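PDB 3BW2: 2-nitropropane dioxygenase from Streptomyces ansochromogenes, which binds FMN in a TIM barrel and probably uses molecular oxygen to denitrify alkyl nitronates oxidatively, thereby perhaps detoxifying propionate 3-nitronate. Local coordinates for residues T151-E156 against I170-E175; E156-V161 against E205-P210; P210-G215 against A231-L236. All coordinates share one frame; numbering follows the deposited sequence.

Contact 1 of 3, residues T151-E156 against I170-E175. With FMN (flavin mononucleotide), chain B.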
loop_
_atom_site.group_PDB
_atom_site.type_symbol
_atom_site.label_atom_id
_atom_site.label_comp_id
_atom_site.label_asym_id
_atom_site.label_seq_id
_atom_site.Cartn_x
_atom_site.Cartn_y
_atom_site.Cartn_z
ATOM N N THR A 151 14.569 7.298 7.388
ATOM C CA THR A 151 13.284 6.878 6.837
ATOM C C THR A 151 12.430 8.065 6.382
ATOM O O THR A 151 12.438 9.132 7.004
ATOM C CB THR A 151 12.463 6.067 7.873
ATOM O OG1 THR A 151 13.068 4.784 8.062
ATOM C CG2 THR A 151 11.014 5.883 7.398
ATOM N N ALA A 152 11.698 7.860 5.291
ATOM C CA ALA A 152 10.790 8.860 4.740
ATOM C C ALA A 152 9.549 8.088 4.301
ATOM O O ALA A 152 9.665 6.957 3.835
ATOM C CB ALA A 152 11.424 9.561 3.542
ATOM N N THR A 153 8.370 8.685 4.451
ATOM C CA THR A 153 7.139 8.003 4.062
ATOM C C THR A 153 6.434 8.688 2.885
ATOM O O THR A 153 5.415 8.198 2.391
ATOM C CB THR A 153 6.157 7.899 5.253
ATOM O OG1 THR A 153 5.749 9.207 5.662
ATOM C CG2 THR A 153 6.830 7.193 6.437
ATOM N N THR A 154 6.994 9.815 2.447
ATOM C CA THR A 154 6.457 10.592 1.328
ATOM C C THR A 154 7.621 11.155 0.521
ATOM O O THR A 154 8.759 11.208 1.002
ATOM C CB THR A 154 5.636 11.812 1.805
ATOM O OG1 THR A 154 6.503 12.715 2.508
ATOM C CG2 THR A 154 4.502 11.386 2.720
ATOM N N PRO A 155 7.358 11.579 -0.721
ATOM C CA PRO A 155 8.476 12.129 -1.488
ATOM C C PRO A 155 8.987 13.427 -0.852
ATOM O O PRO A 155 10.166 13.762 -0.970
ATOM C CB PRO A 155 7.884 12.317 -2.892
ATOM C CG PRO A 155 6.404 12.405 -2.656
ATOM C CD PRO A 155 6.161 11.409 -1.563
ATOM N N GLU A 156 8.107 14.144 -0.160
ATOM C CA GLU A 156 8.508 15.384 0.503
ATOM C C GLU A 156 9.520 15.064 1.597
ATOM O O GLU A 156 10.563 15.704 1.693
ATOM C CB GLU A 156 7.304 16.097 1.128
ATOM C CG GLU A 156 6.358 16.764 0.141
ATOM C CD GLU A 156 5.626 15.769 -0.744
ATOM O OE1 GLU A 156 5.166 14.726 -0.224
ATOM O OE2 GLU A 156 5.501 16.039 -1.959
ATOM N N ILE A 170 15.345 5.579 3.395
ATOM C CA ILE A 170 14.587 4.342 3.512
ATOM C C ILE A 170 13.137 4.693 3.199
ATOM O O ILE A 170 12.483 5.381 3.976
ATOM C CB ILE A 170 14.644 3.771 4.937
ATOM C CG1 ILE A 170 16.099 3.479 5.329
ATOM C CG2 ILE A 170 13.797 2.505 5.016
ATOM C CD1 ILE A 170 16.289 3.191 6.812
ATOM N N ALA A 171 12.641 4.238 2.054
ATOM C CA ALA A 171 11.258 4.508 1.672
ATOM C C ALA A 171 10.397 3.440 2.327
ATOM O O ALA A 171 10.332 2.303 1.858
ATOM C CB ALA A 171 11.105 4.466 0.145
ATOM N N GLN A 172 9.749 3.811 3.424
ATOM C CA GLN A 172 8.905 2.886 4.164
ATOM C C GLN A 172 7.441 3.048 3.768
ATOM O O GLN A 172 6.832 4.089 4.021
ATOM C CB GLN A 172 9.070 3.123 5.666
ATOM C CG GLN A 172 8.202 2.229 6.541
ATOM C CD GLN A 172 8.039 2.793 7.933
ATOM O OE1 GLN A 172 7.733 3.978 8.096
ATOM N NE2 GLN A 172 8.232 1.951 8.951
ATOM N N GLY A 173 6.886 2.007 3.153
ATOM C CA GLY A 173 5.501 2.042 2.715
ATOM C C GLY A 173 4.489 1.822 3.825
ATOM O O GLY A 173 4.843 1.487 4.959
ATOM N N VAL A 174 3.216 1.991 3.488
ATOM C CA VAL A 174 2.141 1.836 4.458
ATOM C C VAL A 174 2.022 0.404 4.989
ATOM O O VAL A 174 1.515 0.187 6.091
ATOM C CB VAL A 174 0.783 2.282 3.843
ATOM C CG1 VAL A 174 0.285 1.240 2.857
ATOM C CG2 VAL A 174 -0.234 2.528 4.937
ATOM N N GLU A 175 2.503 -0.567 4.217
ATOM C CA GLU A 175 2.423 -1.977 4.611
ATOM C C GLU A 175 3.353 -2.369 5.759
ATOM O O GLU A 175 3.163 -3.410 6.391
ATOM C CB GLU A 175 2.740 -2.883 3.416
ATOM C CG GLU A 175 1.919 -2.601 2.166
ATOM C CD GLU A 175 2.668 -1.741 1.169
ATOM O OE1 GLU A 175 3.111 -0.636 1.545
ATOM O OE2 GLU A 175 2.814 -2.177 0.012
HETATM N N1 FMN B . 12.238 0.873 12.554
HETATM C C2 FMN B . 13.199 1.701 13.158
HETATM O O2 FMN B . 13.769 2.565 12.497
HETATM N N3 FMN B . 13.521 1.550 14.497
HETATM C C4 FMN B . 12.934 0.589 15.304
HETATM O O4 FMN B . 13.262 0.488 16.500
HETATM C C4A FMN B . 11.969 -0.271 14.710
HETATM N N5 FMN B . 11.359 -1.277 15.454
HETATM C C5A FMN B . 10.431 -2.153 14.884
HETATM C C6 FMN B . 9.854 -3.177 15.679
HETATM C C7 FMN B . 8.900 -4.115 15.149
HETATM C C7M FMN B . 8.999 -5.520 15.789
HETATM C C8 FMN B . 8.606 -3.963 13.744
HETATM C C8M FMN B . 8.236 -5.138 12.840
HETATM C C9 FMN B . 9.159 -2.919 12.935
HETATM C C9A FMN B . 10.083 -2.010 13.503
HETATM N N10 FMN B . 10.680 -0.972 12.738
HETATM C C10 FMN B . 11.630 -0.110 13.324
HETATM C "C1'" FMN B . 10.194 -0.672 11.318
HETATM C "C2'" FMN B . 11.199 -1.324 10.335
HETATM O "O2'" FMN B . 12.305 -0.449 10.168
HETATM C "C3'" FMN B . 10.589 -1.551 8.909
HETATM O "O3'" FMN B . 10.154 -0.271 8.449
HETATM C "C4'" FMN B . 9.390 -2.514 8.875
HETATM O "O4'" FMN B . 9.734 -3.665 9.645
HETATM C "C5'" FMN B . 9.062 -2.935 7.411
HETATM O "O5'" FMN B . 7.933 -3.851 7.346
HETATM P P FMN B . 7.968 -5.482 7.463
HETATM O O1P FMN B . 9.294 -5.430 6.781
HETATM O O2P FMN B . 6.648 -5.323 6.731
HETATM O O3P FMN B . 7.970 -5.236 8.960
#
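Gln-172 sets its CG anti to the backbone N (chi1 179°) and runs on extended, past the methyls of Thr-151 and Thr-153, to the ribityl chain of FMN. Thr-151 turns its own CG2 anti to the backbone N, bringing that methyl to 3.8 Å from Gln-172 CB, while its OG1 lies 3.6 Å from Ile-170 CB. Thr-153 lies alongside Gln-172, both side chains pointing the same way, with Thr-153 CG2 3.7 Å from Gln-172 OE1. The amide is gripped at both ends: NE2 of Gln-172 gives a bent hydrogen bond to FMN O3' (3.0 Å, 142° at the hydrogen) and also bonds to the carbonyl of His-179, while OE1 accepts from the backbone N of Gly-181. These bonds together fix which way round the amide faces. An alanine in place of Gln-172 would probably leave the ribityl O3' and the backbone groups of His-179 and Gly-181 without this mate and open a gap beside the two threonine methyls. In the backbone, Ala-152 bonds to two residues of strand 168-172: its N donates to Ile-170 O at 2.9 Å, and its O accepts from Gln-172 N at 3.2 Å. The methyl of Ala-152 points to the other face of the sheet, against Ala-158. Thr-154, the N-cap, starts helix 155-163, its OG1 bonded to Glu-157 N. These are the C-terminal strand ends of a beta-alpha-beta unit, at the mouth of a TIM barrel, where such ends carry cofactor-binding side chains.

Contact 2 of 3, residues E156-V161 against E205-P210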
loop_
_atom_site.group_PDB
_atom_site.type_symbol
_atom_site.label_atom_id
_atom_site.label_comp_id
_atom_site.label_asym_id
_atom_site.label_seq_id
_atom_site.Cartn_x
_atom_site.Cartn_y
_atom_site.Cartn_z
ATOM N N GLU A 156 8.107 14.144 -0.160
ATOM C CA GLU A 156 8.508 15.384 0.503
ATOM C C GLU A 156 9.520 15.064 1.597
ATOM O O GLU A 156 10.563 15.704 1.693
ATOM C CB GLU A 156 7.304 16.097 1.128
ATOM C CG GLU A 156 6.358 16.764 0.141
ATOM C CD GLU A 156 5.626 15.769 -0.744
ATOM O OE1 GLU A 156 5.166 14.726 -0.224
ATOM O OE2 GLU A 156 5.501 16.039 -1.959
ATOM N N GLU A 157 9.207 14.072 2.427
ATOM C CA GLU A 157 10.117 13.679 3.497
ATOM C C GLU A 157 11.434 13.162 2.924
ATOM O O GLU A 157 12.500 13.409 3.489
ATOM C CB GLU A 157 9.469 12.614 4.390
ATOM C CG GLU A 157 8.292 13.145 5.202
ATOM C CD GLU A 157 7.667 12.097 6.107
ATOM O OE1 GLU A 157 7.911 10.895 5.889
ATOM O OE2 GLU A 157 6.916 12.476 7.029
ATOM N N ALA A 158 11.368 12.455 1.800
ATOM C CA ALA A 158 12.579 11.929 1.177
ATOM C C ALA A 158 13.478 13.076 0.714
ATOM O O ALA A 158 14.701 13.001 0.843
ATOM C CB ALA A 158 12.225 11.030 -0.001
ATOM N N ARG A 159 12.876 14.134 0.172
ATOM C CA ARG A 159 13.649 15.288 -0.277
ATOM C C ARG A 159 14.354 15.924 0.926
ATOM O O ARG A 159 15.477 16.415 0.810
ATOM C CB ARG A 159 12.739 16.318 -0.952
ATOM C CG ARG A 159 12.258 15.910 -2.338
ATOM C CD ARG A 159 11.388 16.999 -2.954
ATOM N NE ARG A 159 11.042 16.724 -4.347
ATOM C CZ ARG A 159 11.919 16.695 -5.348
ATOM N NH1 ARG A 159 13.204 16.925 -5.115
ATOM N NH2 ARG A 159 11.511 16.443 -6.587
ATOM N N ALA A 160 13.682 15.905 2.077
ATOM C CA ALA A 160 14.236 16.456 3.312
ATOM C C ALA A 160 15.434 15.619 3.753
ATOM O O ALA A 160 16.428 16.150 4.246
ATOM C CB ALA A 160 13.174 16.461 4.407
ATOM N N VAL A 161 15.332 14.306 3.580
ATOM C CA VAL A 161 16.421 13.410 3.947
ATOM C C VAL A 161 17.647 13.725 3.086
ATOM O O VAL A 161 18.765 13.844 3.593
ATOM C CB VAL A 161 16.011 11.923 3.757
ATOM C CG1 VAL A 161 17.232 11.017 3.869
ATOM C CG2 VAL A 161 14.982 11.537 4.812
ATOM N N GLU A 205 12.090 9.347 -8.113
ATOM C CA GLU A 205 12.088 10.506 -9.000
ATOM C C GLU A 205 12.244 11.828 -8.250
ATOM O O GLU A 205 12.465 12.874 -8.864
ATOM C CB GLU A 205 10.800 10.553 -9.829
ATOM C CG GLU A 205 10.539 9.293 -10.629
ATOM C CD GLU A 205 9.717 9.545 -11.880
ATOM O OE1 GLU A 205 8.873 10.468 -11.873
ATOM O OE2 GLU A 205 9.911 8.807 -12.871
ATOM N N ALA A 206 12.133 11.777 -6.928
ATOM C CA ALA A 206 12.251 12.977 -6.104
ATOM C C ALA A 206 13.668 13.239 -5.602
ATOM O O ALA A 206 14.035 14.385 -5.344
ATOM C CB ALA A 206 11.298 12.885 -4.924
ATOM N N VAL A 207 14.461 12.183 -5.444
ATOM C CA VAL A 207 15.832 12.341 -4.962
ATOM C C VAL A 207 16.806 11.563 -5.837
ATOM O O VAL A 207 16.393 10.726 -6.643
ATOM C CB VAL A 207 15.981 11.848 -3.499
ATOM C CG1 VAL A 207 14.977 12.565 -2.602
ATOM C CG2 VAL A 207 15.795 10.338 -3.431
ATOM N N ASP A 208 18.098 11.835 -5.672
ATOM C CA ASP A 208 19.118 11.152 -6.457
ATOM C C ASP A 208 19.953 10.178 -5.633
ATOM O O ASP A 208 20.788 9.463 -6.181
ATOM C CB ASP A 208 20.051 12.165 -7.134
ATOM C CG ASP A 208 19.317 13.083 -8.085
ATOM O OD1 ASP A 208 18.462 12.586 -8.853
ATOM O OD2 ASP A 208 19.600 14.299 -8.074
ATOM N N ILE A 209 19.733 10.153 -4.323
ATOM C CA ILE A 209 20.478 9.248 -3.459
ATOM C C ILE A 209 19.837 7.859 -3.474
ATOM O O ILE A 209 18.671 7.717 -3.844
ATOM C CB ILE A 209 20.529 9.777 -2.017
ATOM C CG1 ILE A 209 19.116 10.049 -1.504
ATOM C CG2 ILE A 209 21.364 11.051 -1.962
ATOM C CD1 ILE A 209 19.064 10.342 -0.013
ATOM N N PRO A 210 20.600 6.818 -3.089
ATOM C CA PRO A 210 20.120 5.429 -3.054
ATOM C C PRO A 210 18.882 5.275 -2.182
ATOM O O PRO A 210 18.738 5.963 -1.169
ATOM C CB PRO A 210 21.311 4.667 -2.484
ATOM C CG PRO A 210 22.480 5.470 -2.952
ATOM C CD PRO A 210 22.019 6.881 -2.696
#
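Arg-159 lays its guanidinium against Ala-206, whose carbonyl O stands over one face of the flat group. That oxygen is 2.7 Å from Arg-159 NH1 and 3.1 Å from CZ of the same arginine, yet the N-H groups do not point at it, and the approach is a close polar contact without hydrogen-bond geometry. The CA of Ala-206 lies above the plane as well, displaced toward the rim, and its CB is 3.9 Å from Arg-159 CZ. The arginine gets there with CG beside its backbone N (chi1 -73°) and a chain extended from CG to NE. Deeper in, Val-207 presses CG1 onto the helix backbone, 3.5 Å from Ala-158 O, and the same methyl is 4.1 Å from Ala-158 CB. One turn further along the helix, Val-161 CG1 meets Ile-209 CD1 tip to tip at 4.3 Å. The contact thus passes from a polar outer edge to the apolar pair Val-161 and Ile-209. In the next shell, Glu-162 OE2 holds Asp-208 N, tying the loop after helix 196-206 to helix 155-163. At the outer edge, Glu-156 and Glu-205 form salt bridges with Arg-326 and Arg-219 of the second subunit, respectively. Helix 155-163 thus packs against the end of helix 196-206 and the loop after it, on the outside of the barrel, with Ala-158, Val-161 and Ile-209 all resting on Val-169 of strand 168-172.

Contact 3 of 3, residues P210-G215 against A231-L236. With FMN (flavin mononucleotide), chain B.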
loop_
_atom_site.group_PDB
_atom_site.type_symbol
_atom_site.label_atom_id
_atom_site.label_comp_id
_atom_site.label_asym_id
_atom_site.label_seq_id
_atom_site.Cartn_x
_atom_site.Cartn_y
_atom_site.Cartn_z
ATOM N N PRO A 210 20.600 6.818 -3.089
ATOM C CA PRO A 210 20.120 5.429 -3.054
ATOM C C PRO A 210 18.882 5.275 -2.182
ATOM O O PRO A 210 18.738 5.963 -1.169
ATOM C CB PRO A 210 21.311 4.667 -2.484
ATOM C CG PRO A 210 22.480 5.470 -2.952
ATOM C CD PRO A 210 22.019 6.881 -2.696
ATOM N N VAL A 211 17.995 4.362 -2.571
ATOM C CA VAL A 211 16.766 4.128 -1.826
ATOM C C VAL A 211 16.668 2.699 -1.310
ATOM O O VAL A 211 16.905 1.742 -2.051
ATOM C CB VAL A 211 15.519 4.397 -2.703
ATOM C CG1 VAL A 211 14.244 4.089 -1.914
ATOM C CG2 VAL A 211 15.525 5.842 -3.190
ATOM N N VAL A 212 16.321 2.564 -0.035
ATOM C CA VAL A 212 16.142 1.259 0.582
ATOM C C VAL A 212 14.634 1.121 0.769
ATOM O O VAL A 212 14.017 1.916 1.473
ATOM C CB VAL A 212 16.858 1.178 1.947
ATOM C CG1 VAL A 212 16.574 -0.163 2.613
ATOM C CG2 VAL A 212 18.366 1.351 1.746
ATOM N N ALA A 213 14.042 0.126 0.116
ATOM C CA ALA A 213 12.602 -0.104 0.195
ATOM C C ALA A 213 12.220 -0.926 1.421
ATOM O O ALA A 213 12.855 -1.934 1.722
ATOM C CB ALA A 213 12.122 -0.807 -1.084
ATOM N N ALA A 214 11.169 -0.503 2.117
ATOM C CA ALA A 214 10.713 -1.211 3.312
ATOM C C ALA A 214 9.190 -1.274 3.442
ATOM O O ALA A 214 8.486 -0.282 3.203
ATOM C CB ALA A 214 11.301 -0.555 4.556
ATOM N N GLY A 215 8.690 -2.442 3.837
ATOM C CA GLY A 215 7.260 -2.611 4.025
ATOM C C GLY A 215 6.625 -3.810 3.344
ATOM O O GLY A 215 6.442 -3.808 2.134
ATOM N N ALA A 231 14.928 0.609 -6.156
ATOM C CA ALA A 231 15.576 0.482 -4.855
ATOM C C ALA A 231 16.944 -0.176 -4.990
ATOM O O ALA A 231 17.171 -0.977 -5.900
ATOM C CB ALA A 231 14.704 -0.335 -3.903
ATOM N N ASP A 232 17.851 0.178 -4.083
ATOM C CA ASP A 232 19.195 -0.393 -4.056
ATOM C C ASP A 232 19.197 -1.615 -3.143
ATOM O O ASP A 232 20.034 -2.505 -3.277
ATOM C CB ASP A 232 20.205 0.631 -3.527
ATOM C CG ASP A 232 20.894 1.399 -4.637
ATOM O OD1 ASP A 232 20.199 1.866 -5.560
ATOM O OD2 ASP A 232 22.135 1.540 -4.583
ATOM N N ALA A 233 18.258 -1.649 -2.207
ATOM C CA ALA A 233 18.164 -2.764 -1.276
ATOM C C ALA A 233 16.775 -2.825 -0.684
ATOM O O ALA A 233 15.974 -1.907 -0.854
ATOM C CB ALA A 233 19.198 -2.614 -0.156
ATOM N N ALA A 234 16.495 -3.923 0.010
ATOM C CA ALA A 234 15.206 -4.115 0.653
ATOM C C ALA A 234 15.453 -4.282 2.147
ATOM O O ALA A 234 16.358 -5.011 2.549
ATOM C CB ALA A 234 14.521 -5.362 0.096
ATOM N N GLN A 235 14.658 -3.598 2.962
ATOM C CA GLN A 235 14.782 -3.700 4.409
ATOM C C GLN A 235 13.583 -4.485 4.923
ATOM O O GLN A 235 12.431 -4.122 4.663
ATOM C CB GLN A 235 14.819 -2.314 5.055
ATOM C CG GLN A 235 14.894 -2.376 6.566
ATOM C CD GLN A 235 15.236 -1.042 7.192
ATOM O OE1 GLN A 235 16.321 -0.500 6.970
ATOM N NE2 GLN A 235 14.316 -0.507 7.984
ATOM N N LEU A 236 13.865 -5.564 5.646
ATOM C CA LEU A 236 12.830 -6.447 6.173
ATOM C C LEU A 236 12.818 -6.525 7.691
ATOM O O LEU A 236 13.845 -6.805 8.317
ATOM C CB LEU A 236 13.029 -7.866 5.636
ATOM C CG LEU A 236 12.892 -8.180 4.148
ATOM C CD1 LEU A 236 13.866 -7.362 3.316
ATOM C CD2 LEU A 236 13.161 -9.669 3.968
HETATM N N1 FMN B . 12.238 0.873 12.554
HETATM C C2 FMN B . 13.199 1.701 13.158
HETATM O O2 FMN B . 13.769 2.565 12.497
HETATM N N3 FMN B . 13.521 1.550 14.497
HETATM C C4 FMN B . 12.934 0.589 15.304
HETATM O O4 FMN B . 13.262 0.488 16.500
HETATM C C4A FMN B . 11.969 -0.271 14.710
HETATM N N5 FMN B . 11.359 -1.277 15.454
HETATM C C5A FMN B . 10.431 -2.153 14.884
HETATM C C6 FMN B . 9.854 -3.177 15.679
HETATM C C7 FMN B . 8.900 -4.115 15.149
HETATM C C7M FMN B . 8.999 -5.520 15.789
HETATM C C8 FMN B . 8.606 -3.963 13.744
HETATM C C8M FMN B . 8.236 -5.138 12.840
HETATM C C9 FMN B . 9.159 -2.919 12.935
HETATM C C9A FMN B . 10.083 -2.010 13.503
HETATM N N10 FMN B . 10.680 -0.972 12.738
HETATM C C10 FMN B . 11.630 -0.110 13.324
HETATM C "C1'" FMN B . 10.194 -0.672 11.318
HETATM C "C2'" FMN B . 11.199 -1.324 10.335
HETATM O "O2'" FMN B . 12.305 -0.449 10.168
HETATM C "C3'" FMN B . 10.589 -1.551 8.909
HETATM O "O3'" FMN B . 10.154 -0.271 8.449
HETATM C "C4'" FMN B . 9.390 -2.514 8.875
HETATM O "O4'" FMN B . 9.734 -3.665 9.645
HETATM C "C5'" FMN B . 9.062 -2.935 7.411
HETATM O "O5'" FMN B . 7.933 -3.851 7.346
HETATM P P FMN B . 7.968 -5.482 7.463
HETATM O O1P FMN B . 9.294 -5.430 6.781
HETATM O O2P FMN B . 6.648 -5.323 6.731
HETATM O O3P FMN B . 7.970 -5.236 8.960
HETATM O O HOH W 1 9.820 -5.026 4.290
#
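The seventh and eighth strands of the TIM barrel run side by side, parallel but at 38° to each other, Val-212 and Ala-213 pairing with Ala-233 and Ala-234. Ala-213 uses both backbone groups: its N donates to Ala-233 O at 3.0 Å, and its O receives an almost straight bond from Gln-235 N (2.7 Å, 173°). Toward the N-terminal ends of the strands, Asp-232 N donates to Val-211 O at 2.7 Å. On the inner face, CG1 of Val-212 abuts Gln-235 CB at 3.7 Å. On the outer side Ala-213 CB meets CB of Ala-231, from the segment before strand 233-236, at 3.9 Å, and both methyls meet Val-226 of helix 220-228, the crossover helix of this beta-alpha-beta unit. Toward the C-terminal mouth the strands reach FMN, whose phosphate sits beside these two strand ends, as in other FMN-binding barrels. Gln-235, extended with CG anti to the backbone N, brings NE2 to 3.0 Å from O2' of the ribityl chain. A water accepts from Gly-215 N and donates to Gln-235 O and to FMN O1P (2.6 Å from the water oxygen), lacing both strands to the phosphate. Gly-215 adopts a positive phi of 130°, at which any side chain would jam against the preceding carbonyl.

How the contacts relate
Contacts 1 and 3 pair different neighbouring strands of one barrel sheet, their centres 10 Å apart; strands 168-172 and 211-214, one from each, are themselves neighbours, joined by probable hydrogen bonds from Ala-171 N to Val-212 O and from Gly-173 N to Ala-214 O, each 2.8 Å. Both reach FMN: contact 1 at O3' of the ribityl chain, contact 3 at O2' and the phosphate. Ile-170 CD1 also lies 3.7 Å from Gln-235 OE1, linking the two. Contact 2 is the outer layer, where the side chain of Val-161 is about 12 Å from FMN, nearest atoms. It shares Glu-156 with contact 1, touches it where Ala-206 CB lies 4.0 Å from Pro-155 CB, and passes into contact 3 through Pro-210.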